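Local coordinates for protein endoglucanase A (Clostridium cellulolyticum, PDB 1EDG) that catalyses the hydrolysis of internal beta-1,4-glucosidic bonds in cellulose, as the catalytic domain of a family 5 glycosyl hydrolase, at residues Q198-F203 / L219-Y224; L119-D124 / E166-P171; K248-V253 / G300-I305. All coordinates share one frame; numbering follows the deposited sequence.

Overall arrangement
All three contacts are buried and belong to one closed eight-stranded parallel barrel of the TIM type. Contact 1 sets helix 187-209 against the outside of strand 219-222, contact 2 joins the end of strand 116-120 to the loop that follows strand 163-166, and contact 3 pairs strands 249-254 and 303-308. Contact 3 is almost wholly backbone bonds and aliphatic side chains; contact 1 mixes an aromatic ring and a sulfur with one amide and a single water; contact 2, at the C-terminal mouth of the barrel, is mainly polar, with two bridging waters. Contacts 1 and 3 meet where strands 219-222 and 249-254 pair, and Met-168 of contact 2 packs on Asn-200 of contact 1.

Contact 1. Residues Q198-F203 / L219-Y224; sequences QLNQDF and LMCPGY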
loop_
_atom_site.group_PDB
_atom_site.type_symbol
_atom_site.label_atom_id
_atom_site.label_comp_id
_atom_site.label_asym_id
_atom_site.label_seq_id
_atom_site.Cartn_x
_atom_site.Cartn_y
_atom_site.Cartn_z
ATOM N N GLN A 198 -4.321 -17.071 9.097
ATOM C CA GLN A 198 -3.769 -18.297 8.521
ATOM C C GLN A 198 -3.070 -18.039 7.183
ATOM O O GLN A 198 -1.962 -18.527 6.952
ATOM C CB GLN A 198 -4.868 -19.355 8.354
ATOM C CG GLN A 198 -5.482 -19.839 9.683
ATOM C CD GLN A 198 -6.651 -20.810 9.496
ATOM O OE1 GLN A 198 -7.778 -20.542 9.932
ATOM N NE2 GLN A 198 -6.386 -21.942 8.851
ATOM N N LEU A 199 -3.703 -17.257 6.314
ATOM C CA LEU A 199 -3.114 -16.944 5.013
ATOM C C LEU A 199 -1.820 -16.133 5.137
ATOM O O LEU A 199 -0.863 -16.366 4.394
ATOM C CB LEU A 199 -4.140 -16.258 4.109
ATOM C CG LEU A 199 -5.317 -17.164 3.714
ATOM C CD1 LEU A 199 -6.374 -16.357 2.970
ATOM C CD2 LEU A 199 -4.836 -18.345 2.882
ATOM N N ASN A 200 -1.772 -15.210 6.096
ATOM C CA ASN A 200 -0.560 -14.423 6.328
ATOM C C ASN A 200 0.559 -15.375 6.756
ATOM O O ASN A 200 1.706 -15.256 6.315
ATOM C CB ASN A 200 -0.798 -13.366 7.414
ATOM C CG ASN A 200 -1.333 -12.064 6.857
ATOM O OD1 ASN A 200 -0.992 -11.674 5.737
ATOM N ND2 ASN A 200 -2.148 -11.370 7.640
ATOM N N GLN A 201 0.208 -16.345 7.599
ATOM C CA GLN A 201 1.163 -17.337 8.076
ATOM C C GLN A 201 1.690 -18.190 6.915
ATOM O O GLN A 201 2.893 -18.440 6.818
ATOM C CB GLN A 201 0.518 -18.223 9.149
ATOM C CG GLN A 201 1.480 -19.194 9.792
ATOM C CD GLN A 201 2.578 -18.500 10.576
ATOM O OE1 GLN A 201 2.326 -17.950 11.647
ATOM N NE2 GLN A 201 3.792 -18.524 10.054
ATOM N N ASP A 202 0.798 -18.623 6.027
ATOM C CA ASP A 202 1.202 -19.434 4.871
ATOM C C ASP A 202 2.143 -18.642 3.953
ATOM O O ASP A 202 3.124 -19.183 3.446
ATOM C CB ASP A 202 -0.025 -19.905 4.080
ATOM C CG ASP A 202 -0.867 -20.919 4.848
ATOM O OD1 ASP A 202 -0.293 -21.743 5.594
ATOM O OD2 ASP A 202 -2.108 -20.892 4.710
ATOM N N PHE A 203 1.822 -17.364 3.748
ATOM C CA PHE A 203 2.624 -16.455 2.924
ATOM C C PHE A 203 4.052 -16.387 3.475
ATOM O O PHE A 203 5.025 -16.588 2.739
ATOM C CB PHE A 203 1.955 -15.068 2.911
ATOM C CG PHE A 203 2.894 -13.918 2.636
ATOM C CD1 PHE A 203 3.630 -13.855 1.455
ATOM C CD2 PHE A 203 3.023 -12.889 3.562
ATOM C CE1 PHE A 203 4.484 -12.779 1.200
ATOM C CE2 PHE A 203 3.870 -11.807 3.321
ATOM C CZ PHE A 203 4.605 -11.751 2.136
ATOM N N LEU A 219 8.728 -8.462 5.281
ATOM C CA LEU A 219 7.453 -8.884 4.720
ATOM C C LEU A 219 6.336 -8.044 5.340
ATOM O O LEU A 219 6.413 -7.689 6.510
ATOM C CB LEU A 219 7.214 -10.372 5.023
ATOM C CG LEU A 219 8.315 -11.353 4.595
ATOM C CD1 LEU A 219 7.964 -12.778 5.023
ATOM C CD2 LEU A 219 8.521 -11.295 3.081
ATOM N N MET A 220 5.305 -7.726 4.560
ATOM C CA MET A 220 4.184 -6.930 5.054
ATOM C C MET A 220 2.912 -7.764 5.154
ATOM O O MET A 220 2.598 -8.552 4.254
ATOM C CB MET A 220 3.930 -5.728 4.137
ATOM C CG MET A 220 4.976 -4.632 4.245
ATOM S SD MET A 220 4.853 -3.409 2.905
ATOM C CE MET A 220 3.259 -2.646 3.250
ATOM N N CYS A 221 2.162 -7.552 6.235
ATOM C CA CYS A 221 0.922 -8.277 6.473
ATOM C C CYS A 221 -0.198 -7.353 6.943
ATOM O O CYS A 221 -0.009 -6.570 7.881
ATOM C CB CYS A 221 1.137 -9.356 7.542
ATOM S SG CYS A 221 2.365 -10.597 7.120
ATOM N N PRO A 222 -1.349 -7.367 6.247
ATOM C CA PRO A 222 -2.501 -6.541 6.598
ATOM C C PRO A 222 -3.502 -7.355 7.431
ATOM O O PRO A 222 -3.396 -8.589 7.520
ATOM C CB PRO A 222 -3.106 -6.215 5.236
ATOM C CG PRO A 222 -2.908 -7.491 4.495
ATOM C CD PRO A 222 -1.493 -7.899 4.873
ATOM N N GLY A 223 -4.424 -6.644 8.066
ATOM C CA GLY A 223 -5.493 -7.270 8.821
ATOM C C GLY A 223 -6.698 -7.166 7.899
ATOM O O GLY A 223 -6.537 -6.852 6.717
ATOM N N TYR A 224 -7.901 -7.378 8.421
ATOM C CA TYR A 224 -9.121 -7.304 7.609
ATOM C C TYR A 224 -9.224 -5.980 6.831
ATOM O O TYR A 224 -9.197 -4.897 7.429
ATOM C CB TYR A 224 -10.360 -7.505 8.494
ATOM C CG TYR A 224 -11.643 -7.741 7.721
ATOM C CD1 TYR A 224 -11.966 -9.007 7.237
ATOM C CD2 TYR A 224 -12.515 -6.692 7.449
ATOM C CE1 TYR A 224 -13.124 -9.220 6.494
ATOM C CE2 TYR A 224 -13.674 -6.891 6.707
ATOM C CZ TYR A 224 -13.973 -8.156 6.227
ATOM O OH TYR A 224 -15.095 -8.333 5.448
HETATM O O HOH W 1 0.375 -10.463 3.623
#
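Asn-200 reaches from a barrel helix to strand 219-222 with both ends of its side-chain amide, one directly and one through water. Its ND2 donates to Pro-222 O at 3.1 Å; the acceptor lies in the amide plane, and the bond runs nearly along the C=O axis. OD1 accepts a hydrogen from a water that gives its other one to Met-220 O, so one amide engages two carbonyls of segment 219-224. With CG anti to the carbonyl carbon (chi1 -88°), the amide passes over Cys-221, whose CB lies 3.6 Å from OD1. One turn further along the helix, the ring of Phe-203 brings CE2 to 4.0 Å from Leu-219 CB and to 3.6 Å from Met-220 O. Cys-221 SG comes to the rim of that ring in its plane, 5.4 Å from the centroid, as a sulfur-aromatic contact at the edge. The axes of helix segment 198-203 and strand 219-222 run antiparallel (170°), 9.2 Å apart at closest approach. Phe-203 is further enclosed by Phe-165 of strand 163-166 and by Ile-145 and Trp-149 of helix 138-155, to which Asp-202 is also tied by a salt bridge with Lys-142.

Contact 2. Residues L119-D124 / E166-P171; sequences LNTHHD and EGMNEP
Asn-169 lays its amide against one face of the His-122 imidazole, the two planes 21° apart, with ND2 3.3 Å above the ring plane and over its centre. Asn-169 CG stands anti to the backbone N (chi1 177°), which carries the amide across to the histidine, while Asn-169 CB makes an off-centre CH-pi contact with the same face. Next to this stack, Thr-121 OG1 donates to Gly-167 O at 2.8 Å. The hydroxyl also accepts from a water that donates to His-122 O and accepts from Asn-169 N; a second water links His-122 O to Glu-170 N, so two waters tie His-122 O to consecutive backbone N atoms. At the start of the two segments, Glu-166 N donates to Leu-119 O at 2.8 Å. The side chains of Asn-120 and Glu-166 lie side by side, amide and carboxylate planes 86° apart, joined by a weak bond from ND2 to OE2 of 3.3 Å. Their main partners lie further out: Arg-79 forms a salt bridge with Glu-166 OE2, and Val-82 N donates to Asn-120 OD1. Trp-149 NE1 is also hydrogen-bonded to Gly-167 O, and His-254 ND1 to Glu-170 OE2. The Asn-Glu-Pro sequence of residues 169-171, after the fourth strand of the barrel, is a signature of family 5 glycosyl hydrolases, consistent with a place at the active-site end.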
loop_
_atom_site.group_PDB
_atom_site.type_symbol
_atom_site.label_atom_id
_atom_site.label_comp_id
_atom_site.label_asym_id
_atom_site.label_seq_id
_atom_site.Cartn_x
_atom_site.Cartn_y
_atom_site.Cartn_z
ATOM N N LEU A 119 6.315 -5.238 -3.590
ATOM C CA LEU A 119 5.586 -6.050 -4.571
ATOM C C LEU A 119 4.498 -6.802 -3.796
ATOM O O LEU A 119 4.787 -7.394 -2.758
ATOM C CB LEU A 119 6.526 -7.077 -5.206
ATOM C CG LEU A 119 6.728 -7.187 -6.718
ATOM C CD1 LEU A 119 7.251 -8.570 -6.999
ATOM C CD2 LEU A 119 5.446 -6.955 -7.496
ATOM N N ASN A 120 3.270 -6.828 -4.307
ATOM C CA ASN A 120 2.185 -7.515 -3.601
ATOM C C ASN A 120 1.289 -8.337 -4.531
ATOM O O ASN A 120 1.680 -8.639 -5.668
ATOM C CB ASN A 120 1.310 -6.470 -2.865
ATOM C CG ASN A 120 0.297 -5.741 -3.793
ATOM O OD1 ASN A 120 0.174 -6.034 -4.985
ATOM N ND2 ASN A 120 -0.453 -4.819 -3.222
ATOM N N THR A 121 0.181 -8.829 -3.971
ATOM C CA THR A 121 -0.871 -9.458 -4.768
ATOM C C THR A 121 -1.948 -8.408 -4.475
ATOM O O THR A 121 -2.059 -7.927 -3.331
ATOM C CB THR A 121 -1.335 -10.875 -4.304
ATOM O OG1 THR A 121 -1.928 -10.814 -3.002
ATOM C CG2 THR A 121 -0.187 -11.854 -4.342
ATOM N N HIS A 122 -2.702 -7.996 -5.489
ATOM C CA HIS A 122 -3.690 -6.951 -5.294
ATOM C C HIS A 122 -5.142 -7.396 -5.410
ATOM O O HIS A 122 -5.687 -7.957 -4.457
ATOM C CB HIS A 122 -3.378 -5.769 -6.224
ATOM C CG HIS A 122 -3.696 -4.431 -5.632
ATOM N ND1 HIS A 122 -4.822 -3.708 -5.969
ATOM C CD2 HIS A 122 -3.021 -3.672 -4.738
ATOM C CE1 HIS A 122 -4.823 -2.561 -5.311
ATOM N NE2 HIS A 122 -3.739 -2.517 -4.559
ATOM N N HIS A 123 -5.772 -7.169 -6.563
ATOM C CA HIS A 123 -7.177 -7.544 -6.747
ATOM C C HIS A 123 -7.279 -9.035 -7.084
ATOM O O HIS A 123 -7.668 -9.418 -8.194
ATOM C CB HIS A 123 -7.825 -6.694 -7.848
ATOM C CG HIS A 123 -7.934 -5.235 -7.509
ATOM N ND1 HIS A 123 -7.567 -4.236 -8.388
ATOM C CD2 HIS A 123 -8.412 -4.608 -6.407
ATOM C CE1 HIS A 123 -7.820 -3.058 -7.844
ATOM N NE2 HIS A 123 -8.333 -3.256 -6.644
ATOM N N ASP A 124 -6.892 -9.871 -6.122
ATOM C CA ASP A 124 -6.916 -11.315 -6.304
ATOM C C ASP A 124 -7.890 -12.033 -5.373
ATOM O O ASP A 124 -7.773 -13.238 -5.157
ATOM C CB ASP A 124 -5.505 -11.890 -6.169
ATOM C CG ASP A 124 -4.625 -11.572 -7.369
ATOM O OD1 ASP A 124 -5.176 -11.245 -8.444
ATOM O OD2 ASP A 124 -3.385 -11.677 -7.253
ATOM N N GLU A 166 4.585 -7.923 -0.005
ATOM C CA GLU A 166 3.333 -7.667 0.705
ATOM C C GLU A 166 2.393 -8.800 0.258
ATOM O O GLU A 166 1.870 -8.779 -0.858
ATOM C CB GLU A 166 2.775 -6.304 0.302
ATOM C CG GLU A 166 1.450 -5.929 0.942
ATOM C CD GLU A 166 0.867 -4.659 0.339
ATOM O OE1 GLU A 166 1.629 -3.708 0.102
ATOM O OE2 GLU A 166 -0.352 -4.605 0.092
ATOM N N GLY A 167 2.184 -9.773 1.139
ATOM C CA GLY A 167 1.380 -10.938 0.816
ATOM C C GLY A 167 0.018 -10.722 0.186
ATOM O O GLY A 167 -0.294 -11.335 -0.846
ATOM N N MET A 168 -0.809 -9.901 0.829
ATOM C CA MET A 168 -2.160 -9.591 0.353
ATOM C C MET A 168 -2.405 -8.097 0.470
ATOM O O MET A 168 -1.759 -7.416 1.273
ATOM C CB MET A 168 -3.214 -10.333 1.181
ATOM C CG MET A 168 -3.128 -11.848 1.072
ATOM S SD MET A 168 -4.239 -12.708 2.204
ATOM C CE MET A 168 -3.289 -12.590 3.722
ATOM N N ASN A 169 -3.363 -7.598 -0.303
ATOM C CA ASN A 169 -3.705 -6.179 -0.308
ATOM C C ASN A 169 -4.782 -5.820 0.721
ATOM O O ASN A 169 -4.473 -5.343 1.820
ATOM C CB ASN A 169 -4.134 -5.770 -1.730
ATOM C CG ASN A 169 -4.574 -4.322 -1.809
ATOM O OD1 ASN A 169 -3.870 -3.423 -1.356
ATOM N ND2 ASN A 169 -5.747 -4.086 -2.387
ATOM N N GLU A 170 -6.045 -6.020 0.360
ATOM C CA GLU A 170 -7.168 -5.738 1.249
ATOM C C GLU A 170 -8.068 -6.974 1.344
ATOM O O GLU A 170 -9.216 -6.952 0.898
ATOM C CB GLU A 170 -7.965 -4.521 0.743
ATOM C CG GLU A 170 -7.190 -3.202 0.811
ATOM C CD GLU A 170 -7.985 -1.990 0.329
ATOM O OE1 GLU A 170 -9.079 -2.143 -0.249
ATOM O OE2 GLU A 170 -7.504 -0.858 0.530
ATOM N N PRO A 171 -7.558 -8.066 1.938
ATOM C CA PRO A 171 -8.358 -9.296 2.064
ATOM C C PRO A 171 -9.662 -8.985 2.804
ATOM O O PRO A 171 -9.657 -8.351 3.863
ATOM C CB PRO A 171 -7.429 -10.234 2.837
ATOM C CG PRO A 171 -6.613 -9.289 3.674
ATOM C CD PRO A 171 -6.318 -8.151 2.731
HETATM O O HOH W 2 -4.477 -9.492 -2.491
HETATM O O HOH W 3 -7.300 -7.285 -1.985
#

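Contact 3. Residues K248-V253 / G300-I305; sequences KIIVSV and GIPVII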
loop_
_atom_site.group_PDB
_atom_site.type_symbol
_atom_site.label_atom_id
_atom_site.label_comp_id
_atom_site.label_asym_id
_atom_site.label_seq_id
_atom_site.Cartn_x
_atom_site.Cartn_y
_atom_site.Cartn_z
ATOM N N LYS A 248 11.091 -8.816 11.581
ATOM C CA LYS A 248 11.130 -8.661 10.123
ATOM C C LYS A 248 9.741 -8.589 9.476
ATOM O O LYS A 248 9.622 -8.635 8.249
ATOM C CB LYS A 248 11.943 -9.788 9.477
ATOM C CG LYS A 248 13.444 -9.656 9.662
ATOM C CD LYS A 248 13.952 -8.394 8.992
ATOM C CE LYS A 248 15.457 -8.277 9.083
ATOM N NZ LYS A 248 15.888 -8.043 10.482
ATOM N N ILE A 249 8.696 -8.492 10.295
ATOM C CA ILE A 249 7.324 -8.420 9.786
ATOM C C ILE A 249 6.770 -7.016 10.019
ATOM O O ILE A 249 6.789 -6.502 11.141
ATOM C CB ILE A 249 6.378 -9.469 10.464
ATOM C CG1 ILE A 249 6.953 -10.891 10.343
ATOM C CG2 ILE A 249 4.988 -9.401 9.841
ATOM C CD1 ILE A 249 7.159 -11.362 8.928
ATOM N N ILE A 250 6.286 -6.403 8.945
ATOM C CA ILE A 250 5.733 -5.053 8.975
ATOM C C ILE A 250 4.206 -5.099 8.845
ATOM O O ILE A 250 3.673 -5.823 7.997
ATOM C CB ILE A 250 6.298 -4.214 7.793
ATOM C CG1 ILE A 250 7.822 -4.169 7.857
ATOM C CG2 ILE A 250 5.723 -2.802 7.808
ATOM C CD1 ILE A 250 8.459 -3.554 6.624
ATOM N N VAL A 251 3.508 -4.334 9.678
ATOM C CA VAL A 251 2.052 -4.275 9.623
ATOM C C VAL A 251 1.652 -3.299 8.510
ATOM O O VAL A 251 2.204 -2.196 8.411
ATOM C CB VAL A 251 1.456 -3.775 10.961
ATOM C CG1 VAL A 251 -0.062 -3.763 10.899
ATOM C CG2 VAL A 251 1.949 -4.645 12.107
ATOM N N SER A 252 0.680 -3.697 7.698
ATOM C CA SER A 252 0.201 -2.874 6.599
ATOM C C SER A 252 -1.193 -2.319 6.875
ATOM O O SER A 252 -2.094 -3.065 7.266
ATOM C CB SER A 252 0.161 -3.718 5.321
ATOM O OG SER A 252 -0.452 -3.009 4.256
ATOM N N VAL A 253 -1.367 -1.009 6.719
ATOM C CA VAL A 253 -2.676 -0.392 6.906
ATOM C C VAL A 253 -2.927 0.600 5.780
ATOM O O VAL A 253 -1.981 1.156 5.209
ATOM C CB VAL A 253 -2.843 0.359 8.267
ATOM C CG1 VAL A 253 -2.507 -0.556 9.445
ATOM C CG2 VAL A 253 -2.011 1.611 8.299
ATOM N N GLY A 300 8.279 -0.372 18.934
ATOM C CA GLY A 300 9.295 -0.766 17.971
ATOM C C GLY A 300 8.929 -1.751 16.870
ATOM O O GLY A 300 9.824 -2.365 16.276
ATOM N N ILE A 301 7.635 -1.946 16.625
ATOM C CA ILE A 301 7.172 -2.842 15.559
ATOM C C ILE A 301 6.795 -1.918 14.404
ATOM O O ILE A 301 5.950 -1.030 14.564
ATOM C CB ILE A 301 5.955 -3.681 16.011
ATOM C CG1 ILE A 301 6.376 -4.613 17.153
ATOM C CG2 ILE A 301 5.418 -4.514 14.846
ATOM C CD1 ILE A 301 5.228 -5.177 17.912
ATOM N N PRO A 302 7.440 -2.093 13.235
ATOM C CA PRO A 302 7.153 -1.241 12.076
ATOM C C PRO A 302 5.757 -1.352 11.466
ATOM O O PRO A 302 5.183 -2.449 11.379
ATOM C CB PRO A 302 8.252 -1.629 11.090
ATOM C CG PRO A 302 8.530 -3.046 11.418
ATOM C CD PRO A 302 8.485 -3.085 12.918
ATOM N N VAL A 303 5.235 -0.202 11.036
ATOM C CA VAL A 303 3.928 -0.095 10.391
ATOM C C VAL A 303 4.060 0.846 9.182
ATOM O O VAL A 303 4.756 1.870 9.242
ATOM C CB VAL A 303 2.855 0.492 11.345
ATOM C CG1 VAL A 303 1.504 0.578 10.628
ATOM C CG2 VAL A 303 2.720 -0.361 12.606
ATOM N N ILE A 304 3.412 0.478 8.082
ATOM C CA ILE A 304 3.441 1.285 6.870
ATOM C C ILE A 304 2.015 1.556 6.403
ATOM O O ILE A 304 1.191 0.638 6.348
ATOM C CB ILE A 304 4.209 0.563 5.711
ATOM C CG1 ILE A 304 5.715 0.535 5.984
ATOM C CG2 ILE A 304 3.928 1.242 4.371
ATOM C CD1 ILE A 304 6.506 -0.237 4.941
ATOM N N ILE A 305 1.696 2.828 6.176
ATOM C CA ILE A 305 0.388 3.198 5.636
ATOM C C ILE A 305 0.652 3.100 4.122
ATOM O O ILE A 305 1.210 4.021 3.509
ATOM C CB ILE A 305 -0.038 4.636 6.044
ATOM C CG1 ILE A 305 -0.289 4.702 7.558
ATOM C CG2 ILE A 305 -1.306 5.052 5.293
ATOM C CD1 ILE A 305 -0.616 6.087 8.087
#
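Val-251 and Val-303, Ser-252 and Ile-304, and Val-253 and Ile-305 face each other in a parallel strand pair, the sixth and seventh strands of the eight-stranded TIM barrel. Strands 249-253 and 303-305 cross at -29°, in keeping with the twist of a barrel sheet. Three backbone bonds of 3.0 to 3.1 Å join them: Val-251 N to Pro-302 O, Ile-304 N to Val-251 O and Val-253 N to Ile-304 O. Val-251 thus uses both its N-H and its C=O toward the same neighbour, and Val-303 and Ile-305 add CA-H...O contacts to Val-251 O and Val-253 O. On the barrel's inner side Ile-250 links two partners: CG1 meets Pro-302 CG at 3.8 Å, the two side chains crossing at about a right angle, and CG2 lies 3.8 Å from Ile-304 CG1. Helix 21-29 touches this layer through Val-26 on Pro-302 and Leu-29 on Ile-304, while Met-220 of strand 219-222 packs on Ile-250. The outer side carries Val-251, Val-253, Val-303 and Ile-305; Ile-292 of helix 279-297 touches Val-253 and Val-303, and Tyr-296 touches Val-303. That helix ends in a Schellman motif with Gly-300 as its C-prime residue, after which the chain turns into the strand. On Val-253, chi1 of -54° places CG2 between the backbone N and carbonyl carbon, 3.6 Å from Ile-305 CG1.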